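Local coordinates for protein acetylxylan esterase / glucomannan deacetylase (Cellvibrio japonicus, PDB 2W9X) that removes acetyl groups from plant cell wall polysaccharides, deacetylating xylan and, with a large preference, glucomannan, at residues S151-C165 with D329-D342. Numbering follows the deposited sequence.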
ATOM      1  N   SER B 151     -18.150  -7.926  11.148  1.00 37.71           N
ATOM      2  CA  SER B 151     -19.493  -7.358  10.899  0.50 38.10           C
ATOM      3  C   SER B 151     -19.530  -6.356   9.751  1.00 38.36           C
ATOM      4  O   SER B 151     -20.486  -6.320   8.974  1.00 37.61           O
ATOM      5  CB  SER B 151     -20.035  -6.656  12.145  0.50 37.89           C
ATOM      6  OG  SER B 151     -19.964  -7.491  13.278  0.50 37.47           O
ATOM      7  N   PHE B 152     -18.499  -5.515   9.673  1.00 38.41           N
ATOM      8  CA  PHE B 152     -18.421  -4.525   8.581  1.00 38.92           C
ATOM      9  C   PHE B 152     -18.400  -5.229   7.229  1.00 38.85           C
ATOM     10  O   PHE B 152     -19.097  -4.830   6.303  1.00 39.11           O
ATOM     11  CB  PHE B 152     -17.166  -3.654   8.710  1.00 39.42           C
ATOM     12  CG  PHE B 152     -17.120  -2.793   9.939  1.00 40.25           C
ATOM     13  CD1 PHE B 152     -18.241  -2.598  10.744  1.00 40.15           C
ATOM     14  CD2 PHE B 152     -15.937  -2.129  10.276  1.00 41.47           C
ATOM     15  CE1 PHE B 152     -18.178  -1.769  11.884  1.00 41.25           C
ATOM     16  CE2 PHE B 152     -15.870  -1.293  11.412  1.00 42.51           C
ATOM     17  CZ  PHE B 152     -16.992  -1.109  12.200  1.00 40.21           C
ATOM     18  N   THR B 153     -17.624  -6.308   7.120  1.00 38.85           N
ATOM     19  CA  THR B 153     -17.544  -7.060   5.856  1.00 38.13           C
ATOM     20  C   THR B 153     -18.833  -7.844   5.534  1.00 38.59           C
ATOM     21  O   THR B 153     -19.257  -7.904   4.361  1.00 38.95           O
ATOM     22  CB  THR B 153     -16.286  -7.989   5.842  1.00 37.86           C
ATOM     23  OG1 THR B 153     -15.102  -7.187   5.954  1.00 37.10           O
ATOM     24  CG2 THR B 153     -16.218  -8.794   4.570  1.00 36.61           C
ATOM     25  N   VAL B 154     -19.446  -8.429   6.564  1.00 38.23           N
ATOM     26  CA  VAL B 154     -20.757  -9.102   6.452  1.00 37.79           C
ATOM     27  C   VAL B 154     -21.865  -8.159   5.927  1.00 38.49           C
ATOM     28  O   VAL B 154     -22.740  -8.581   5.170  1.00 38.49           O
ATOM     29  CB  VAL B 154     -21.226  -9.658   7.825  1.00 37.71           C
ATOM     30  CG1 VAL B 154     -22.678 -10.148   7.767  1.00 36.66           C
ATOM     31  CG2 VAL B 154     -20.287 -10.781   8.359  1.00 35.66           C
ATOM     32  N   GLY B 155     -21.848  -6.900   6.358  1.00 38.22           N
ATOM     33  CA  GLY B 155     -22.963  -5.984   6.084  1.00 37.92           C
ATOM     34  C   GLY B 155     -24.002  -5.983   7.202  1.00 37.74           C
ATOM     35  O   GLY B 155     -25.172  -5.713   6.977  1.00 37.80           O
ATOM     36  N   TYR B 156     -23.556  -6.328   8.405  1.00 37.52           N
ATOM     37  CA  TYR B 156     -24.336  -6.245   9.642  1.00 37.58           C
ATOM     38  C   TYR B 156     -25.211  -5.010   9.728  1.00 36.99           C
ATOM     39  O   TYR B 156     -24.697  -3.882   9.834  1.00 36.64           O
ATOM     40  CB  TYR B 156     -23.354  -6.215  10.803  1.00 37.35           C
ATOM     41  CG  TYR B 156     -23.883  -6.143  12.227  1.00 38.18           C
ATOM     42  CD1 TYR B 156     -23.730  -7.225  13.087  1.00 38.16           C
ATOM     43  CD2 TYR B 156     -24.416  -4.954  12.757  1.00 37.62           C
ATOM     44  CE1 TYR B 156     -24.141  -7.158  14.422  1.00 37.48           C
ATOM     45  CE2 TYR B 156     -24.838  -4.881  14.085  1.00 35.75           C
ATOM     46  CZ  TYR B 156     -24.690  -5.991  14.905  1.00 37.95           C
ATOM     47  OH  TYR B 156     -25.098  -5.922  16.216  1.00 39.08           O
ATOM     48  N   GLY B 157     -26.524  -5.248   9.726  1.00 36.11           N
ATOM     49  CA  GLY B 157     -27.550  -4.228   9.889  1.00 36.02           C
ATOM     50  C   GLY B 157     -27.482  -3.089   8.887  1.00 36.72           C
ATOM     51  O   GLY B 157     -27.962  -1.995   9.183  1.00 36.08           O
ATOM     52  N   ASN B 158     -26.920  -3.344   7.700  1.00 36.79           N
ATOM     53  CA  ASN B 158     -26.560  -2.235   6.803  1.00 37.83           C
ATOM     54  C   ASN B 158     -27.766  -1.514   6.169  1.00 37.89           C
ATOM     55  O   ASN B 158     -27.693  -0.308   5.898  1.00 38.84           O
ATOM     56  CB  ASN B 158     -25.494  -2.641   5.758  1.00 37.05           C
ATOM     57  CG  ASN B 158     -25.967  -3.753   4.807  1.00 38.84           C
ATOM     58  OD1 ASN B 158     -27.055  -4.293   4.952  1.00 38.30           O
ATOM     59  ND2 ASN B 158     -25.135  -4.077   3.819  1.00 37.65           N
ATOM     60  N   THR B 159     -28.869  -2.233   5.954  1.00 38.38           N
ATOM     61  CA  THR B 159     -30.062  -1.620   5.359  1.00 38.78           C
ATOM     62  C   THR B 159     -31.077  -1.155   6.408  1.00 38.71           C
ATOM     63  O   THR B 159     -32.186  -0.773   6.064  1.00 38.46           O
ATOM     64  CB  THR B 159     -30.791  -2.573   4.373  1.00 38.61           C
ATOM     65  OG1 THR B 159     -31.392  -3.639   5.117  1.00 38.78           O
ATOM     66  CG2 THR B 159     -29.811  -3.141   3.336  1.00 38.63           C
ATOM     67  N   SER B 160     -30.719  -1.216   7.683  1.00 39.15           N
ATOM     68  CA  SER B 160     -31.625  -0.736   8.724  1.00 39.73           C
ATOM     69  C   SER B 160     -31.673   0.784   8.707  1.00 40.01           C
ATOM     70  O   SER B 160     -30.618   1.428   8.663  1.00 40.54           O
ATOM     71  CB  SER B 160     -31.186  -1.207  10.108  1.00 39.89           C
ATOM     72  OG  SER B 160     -32.071  -0.692  11.094  1.00 39.94           O
ATOM     73  N   PRO B 161     -32.896   1.361   8.739  1.00 40.65           N
ATOM     74  CA  PRO B 161     -33.103   2.810   8.840  1.00 40.97           C
ATOM     75  C   PRO B 161     -32.831   3.304  10.264  1.00 41.02           C
ATOM     76  O   PRO B 161     -32.713   4.513  10.503  1.00 40.63           O
ATOM     77  CB  PRO B 161     -34.581   2.961   8.505  1.00 41.01           C
ATOM     78  CG  PRO B 161     -35.198   1.680   8.998  1.00 41.42           C
ATOM     79  CD  PRO B 161     -34.176   0.628   8.678  1.00 40.10           C
ATOM     80  N   SER B 162     -32.715   2.346  11.188  1.00 40.89           N
ATOM     81  CA  SER B 162     -32.599   2.612  12.621  1.00 40.38           C
ATOM     82  C   SER B 162     -31.363   1.949  13.233  1.00 40.25           C
ATOM     83  O   SER B 162     -30.966   0.831  12.855  1.00 39.33           O
ATOM     84  CB  SER B 162     -33.860   2.125  13.347  1.00 40.71           C
ATOM     85  OG  SER B 162     -33.719   2.282  14.749  1.00 40.94           O
ATOM     86  N   ARG B 163     -30.771   2.641  14.199  1.00 39.31           N
ATOM     87  CA  ARG B 163     -29.617   2.108  14.909  1.00 39.36           C
ATOM     88  C   ARG B 163     -30.053   1.218  16.066  1.00 39.64           C
ATOM     89  O   ARG B 163     -29.232   0.510  16.642  1.00 39.39           O
ATOM     90  CB  ARG B 163     -28.732   3.246  15.408  1.00 38.95           C
ATOM     91  CG  ARG B 163     -28.019   3.997  14.304  1.00 39.07           C
ATOM     92  CD  ARG B 163     -26.977   4.937  14.906  1.00 38.55           C
ATOM     93  NE  ARG B 163     -26.219   5.699  13.909  1.00 38.27           N
ATOM     94  CZ  ARG B 163     -26.426   6.982  13.614  1.00 37.19           C
ATOM     95  NH1 ARG B 163     -27.389   7.675  14.212  1.00 37.59           N
ATOM     96  NH2 ARG B 163     -25.669   7.577  12.706  1.00 36.25           N
ATOM     97  N   GLU B 164     -31.339   1.286  16.419  1.00 39.91           N
ATOM     98  CA  GLU B 164     -31.928   0.374  17.387  1.00 40.48           C
ATOM     99  C   GLU B 164     -32.544  -0.788  16.614  1.00 41.33           C
ATOM    100  O   GLU B 164     -33.405  -0.592  15.764  1.00 41.26           O
ATOM    101  CB  GLU B 164     -32.994   1.083  18.233  1.00 41.14           C
ATOM    102  N   CYS B 165     -32.058  -1.997  16.889  1.00 41.82           N
ATOM    103  CA  CYS B 165     -32.537  -3.194  16.219  1.00 41.99           C
ATOM    104  C   CYS B 165     -32.568  -4.329  17.213  1.00 41.96           C
ATOM    105  O   CYS B 165     -31.558  -4.628  17.854  1.00 41.65           O
ATOM    106  CB  CYS B 165     -31.598  -3.596  15.075  1.00 42.12           C
ATOM    107  SG  CYS B 165     -31.221  -2.303  13.887  1.00 41.80           S
ATOM    108  N   ASP B 329     -21.225   7.365   8.035  1.00 38.12           N
ATOM    109  CA  ASP B 329     -22.291   7.803   8.951  1.00 38.40           C
ATOM    110  C   ASP B 329     -22.688   6.763  10.001  1.00 37.87           C
ATOM    111  O   ASP B 329     -23.359   7.107  10.972  1.00 38.41           O
ATOM    112  CB  ASP B 329     -23.527   8.349   8.218  1.00 37.99           C
ATOM    113  CG  ASP B 329     -24.206   7.321   7.302  1.00 39.65           C
ATOM    114  OD1 ASP B 329     -24.214   6.095   7.551  1.00 39.61           O
ATOM    115  OD2 ASP B 329     -24.799   7.777   6.316  1.00 43.73           O
ATOM    116  N   TYR B 330     -22.274   5.510   9.806  1.00 37.03           N
ATOM    117  CA  TYR B 330     -22.603   4.432  10.744  1.00 37.48           C
ATOM    118  C   TYR B 330     -24.087   4.431  11.201  1.00 37.75           C
ATOM    119  O   TYR B 330     -24.375   4.208  12.384  1.00 37.91           O
ATOM    120  CB  TYR B 330     -21.671   4.452  11.967  1.00 37.42           C
ATOM    121  CG  TYR B 330     -20.203   4.242  11.645  1.00 38.24           C
ATOM    122  CD1 TYR B 330     -19.692   2.955  11.422  1.00 37.64           C
ATOM    123  CD2 TYR B 330     -19.318   5.327  11.581  1.00 38.31           C
ATOM    124  CE1 TYR B 330     -18.324   2.737  11.142  1.00 38.33           C
ATOM    125  CE2 TYR B 330     -17.945   5.117  11.295  1.00 38.64           C
ATOM    126  CZ  TYR B 330     -17.468   3.821  11.070  1.00 37.84           C
ATOM    127  OH  TYR B 330     -16.122   3.593  10.789  1.00 40.72           O
ATOM    128  N   SER B 331     -25.017   4.619  10.260  1.00 37.02           N
ATOM    129  CA  SER B 331     -26.449   4.686  10.598  1.00 37.50           C
ATOM    130  C   SER B 331     -27.188   3.335  10.582  1.00 37.86           C
ATOM    131  O   SER B 331     -28.387   3.302  10.818  1.00 37.53           O
ATOM    132  CB  SER B 331     -27.175   5.717   9.710  1.00 37.49           C
ATOM    133  OG  SER B 331     -27.309   5.202   8.400  1.00 38.26           O
ATOM    134  N   GLY B 332     -26.468   2.237  10.329  1.00 37.65           N
ATOM    135  CA  GLY B 332     -27.051   0.892  10.399  1.00 38.39           C
ATOM    136  C   GLY B 332     -27.147   0.396  11.827  1.00 38.53           C
ATOM    137  O   GLY B 332     -26.754   1.109  12.749  1.00 37.89           O
ATOM    138  N   CYS B 333     -27.646  -0.828  12.021  1.00 38.31           N
ATOM    139  CA  CYS B 333     -27.875  -1.332  13.386  1.00 38.30           C
ATOM    140  C   CYS B 333     -26.641  -1.161  14.264  1.00 37.93           C
ATOM    141  O   CYS B 333     -25.539  -1.524  13.867  1.00 37.23           O
ATOM    142  CB  CYS B 333     -28.261  -2.809  13.398  1.00 37.58           C
ATOM    143  SG  CYS B 333     -29.852  -3.197  12.688  1.00 40.51           S
ATOM    144  N   HIS B 334     -26.863  -0.635  15.470  1.00 38.05           N
ATOM    145  CA  HIS B 334     -25.822  -0.524  16.493  1.00 38.16           C
ATOM    146  C   HIS B 334     -24.589   0.212  15.991  1.00 37.58           C
ATOM    147  O   HIS B 334     -23.462  -0.231  16.222  1.00 37.17           O
ATOM    148  CB  HIS B 334     -25.458  -1.914  17.046  1.00 38.49           C
ATOM    149  CG  HIS B 334     -26.657  -2.735  17.420  1.00 37.56           C
ATOM    150  ND1 HIS B 334     -26.731  -4.091  17.192  1.00 38.55           N
ATOM    151  CD2 HIS B 334     -27.835  -2.384  17.992  1.00 39.56           C
ATOM    152  CE1 HIS B 334     -27.903  -4.546  17.606  1.00 39.83           C
ATOM    153  NE2 HIS B 334     -28.596  -3.528  18.091  1.00 39.39           N
ATOM    154  N   TRP B 335     -24.814   1.337  15.302  1.00 37.85           N
ATOM    155  CA  TRP B 335     -23.717   2.177  14.795  1.00 37.56           C
ATOM    156  C   TRP B 335     -22.756   1.398  13.852  1.00 37.71           C
ATOM    157  O   TRP B 335     -21.536   1.556  13.922  1.00 37.79           O
ATOM    158  CB  TRP B 335     -22.966   2.893  15.950  1.00 37.77           C
ATOM    159  CG  TRP B 335     -23.881   3.887  16.690  1.00 37.22           C
ATOM    160  CD1 TRP B 335     -24.776   3.592  17.679  1.00 37.14           C
ATOM    161  CD2 TRP B 335     -24.013   5.293  16.435  1.00 36.28           C
ATOM    162  NE1 TRP B 335     -25.460   4.728  18.061  1.00 36.77           N
ATOM    163  CE2 TRP B 335     -25.001   5.789  17.322  1.00 38.15           C
ATOM    164  CE3 TRP B 335     -23.385   6.184  15.549  1.00 37.50           C
ATOM    165  CZ2 TRP B 335     -25.397   7.142  17.333  1.00 37.21           C
ATOM    166  CZ3 TRP B 335     -23.760   7.520  15.566  1.00 36.12           C
ATOM    167  CH2 TRP B 335     -24.771   7.989  16.447  1.00 37.55           C
ATOM    168  N   HIS B 336     -23.326   0.579  12.959  1.00 37.82           N
ATOM    169  CA  HIS B 336     -22.543  -0.075  11.904  1.00 37.74           C
ATOM    170  C   HIS B 336     -22.675   0.637  10.541  1.00 37.49           C
ATOM    171  O   HIS B 336     -23.596   1.410  10.335  1.00 37.32           O
ATOM    172  CB  HIS B 336     -22.893  -1.568  11.783  1.00 37.68           C
ATOM    173  CG  HIS B 336     -22.273  -2.419  12.842  1.00 37.89           C
ATOM    174  ND1 HIS B 336     -22.660  -2.361  14.165  1.00 38.41           N
ATOM    175  CD2 HIS B 336     -21.311  -3.367  12.771  1.00 37.30           C
ATOM    176  CE1 HIS B 336     -21.947  -3.229  14.862  1.00 39.98           C
ATOM    177  NE2 HIS B 336     -21.132  -3.860  14.037  1.00 38.82           N
ATOM    178  N   PRO B 337     -21.725   0.396   9.615  1.00 37.46           N
ATOM    179  CA  PRO B 337     -21.840   1.008   8.304  1.00 37.55           C
ATOM    180  C   PRO B 337     -23.246   0.828   7.699  1.00 37.48           C
ATOM    181  O   PRO B 337     -23.820  -0.266   7.740  1.00 37.29           O
ATOM    182  CB  PRO B 337     -20.801   0.243   7.466  1.00 37.91           C
ATOM    183  CG  PRO B 337     -19.725  -0.112   8.469  1.00 37.13           C
ATOM    184  CD  PRO B 337     -20.506  -0.432   9.734  1.00 37.29           C
ATOM    185  N   SER B 338     -23.771   1.906   7.138  1.00 36.85           N
ATOM    186  CA  SER B 338     -25.006   1.857   6.390  1.00 36.99           C
ATOM    187  C   SER B 338     -24.735   1.358   4.968  1.00 36.67           C
ATOM    188  O   SER B 338     -23.575   1.233   4.558  1.00 36.54           O
ATOM    189  CB  SER B 338     -25.639   3.245   6.347  1.00 36.35           C
ATOM    190  OG  SER B 338     -24.753   4.152   5.711  1.00 36.98           O
ATOM    191  N   ALA B 339     -25.813   1.102   4.227  1.00 36.51           N
ATOM    192  CA  ALA B 339     -25.730   0.726   2.810  1.00 36.93           C
ATOM    193  C   ALA B 339     -25.012   1.821   2.019  1.00 36.68           C
ATOM    194  O   ALA B 339     -24.187   1.527   1.150  1.00 36.83           O
ATOM    195  CB  ALA B 339     -27.117   0.448   2.233  1.00 36.85           C
ATOM    196  N   ASN B 340     -25.297   3.078   2.366  1.00 36.25           N
ATOM    197  CA  ASN B 340     -24.496   4.210   1.898  1.00 35.85           C
ATOM    198  C   ASN B 340     -23.008   4.140   2.207  1.00 33.67           C
ATOM    199  O   ASN B 340     -22.201   4.317   1.314  1.00 34.22           O
ATOM    200  CB  ASN B 340     -25.055   5.538   2.373  1.00 36.12           C
ATOM    201  CG  ASN B 340     -25.607   6.318   1.233  1.00 43.52           C
ATOM    202  OD1 ASN B 340     -26.827   6.354   1.022  1.00 48.74           O
ATOM    203  ND2 ASN B 340     -24.703   6.871   0.401  1.00 48.06           N
ATOM    204  N   ASP B 341     -22.655   3.909   3.463  1.00 31.02           N
ATOM    205  CA  ASP B 341     -21.260   3.652   3.822  1.00 29.03           C
ATOM    206  C   ASP B 341     -20.643   2.531   2.973  1.00 28.67           C
ATOM    207  O   ASP B 341     -19.507   2.646   2.508  1.00 29.09           O
ATOM    208  CB  ASP B 341     -21.153   3.298   5.303  1.00 27.70           C
ATOM    209  CG  ASP B 341     -21.568   4.431   6.218  1.00 26.48           C
ATOM    210  OD1 ASP B 341     -21.497   5.613   5.818  1.00 23.84           O
ATOM    211  OD2 ASP B 341     -21.952   4.139   7.361  1.00 27.40           O
ATOM    212  N   ASP B 342     -21.405   1.453   2.786  1.00 28.43           N
ATOM    213  CA  ASP B 342     -20.978   0.300   1.978  1.00 28.56           C
ATOM    214  C   ASP B 342     -20.638   0.692   0.550  1.00 28.64           C
ATOM    215  O   ASP B 342     -19.552   0.364   0.066  1.00 28.55           O
ATOM    216  CB  ASP B 342     -22.017  -0.823   2.042  1.00 27.04           C
ATOM    217  CG  ASP B 342     -21.971  -1.570   3.360  1.00 27.54           C
ATOM    218  OD1 ASP B 342     -20.857  -1.719   3.918  1.00 27.35           O
ATOM    219  OD2 ASP B 342     -23.029  -2.017   3.848  1.00 25.75           O
TER
HETATM  220  O   HOH W   1     -21.032  -3.003   6.118  1.00 28.74           O
HETATM  221  O   HOH W   2     -22.625  -2.815   8.287  1.00 26.02           O
HETATM  222  O   HOH W   3     -29.627   3.775   7.807  1.00 37.76           O
HETATM  223  O   HOH W   4     -30.305   5.441  11.486  1.00 40.16           O
HETATM  224  O   HOH W   5     -30.801  -2.090  19.461  1.00 34.73           O
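Gly157 O is gripped by two backbone donors that reach it from opposite faces of its carbonyl plane: Cys333 N across the contact, at 3.1 Å, and Ser160 N within its own turn. Next to this pair of hydrogen bonds the Cys165–Cys333 disulfide (SG to SG 2.0 Å, chi3 -91°) ties the two loops covalently. Arg163 shows how one side chain can secure a loop by edge and face at once. Its chain, extended from CG to NE, sets CD over the five-membered ring of Trp335 and lays the guanidinium flat on the six-membered ring in a cation-pi stack, the planes 6° apart. Ser331 CB covers the opposite face, while in the guanidinium plane NE donates almost straight to Tyr330 O (2.8 Å) and NH2 makes a more bent bond to Asp329 O (2.9 Å). Nearer the active site, Tyr156 turns CG anti to its backbone N (chi1 -179°), bringing its ring face-to-face onto His336, centroids 3.9 Å apart. Its hydroxyl is hydrogen-bonded to His334 ND1 (OH to ND1 2.6 Å). His336 ND1 donates to His334 O (3.1 Å) and weakly to Cys333 O, and its NE2 lies 3.5 Å from CB of Ser151, the inferred nucleophile. Since the partners of ND1 are main-chain carbonyls of the same loop, the arrangement is consistent with a Ser-His pair of the SGNH-hydrolase type in which backbone oxygens orient the histidine inferred to activate the serine.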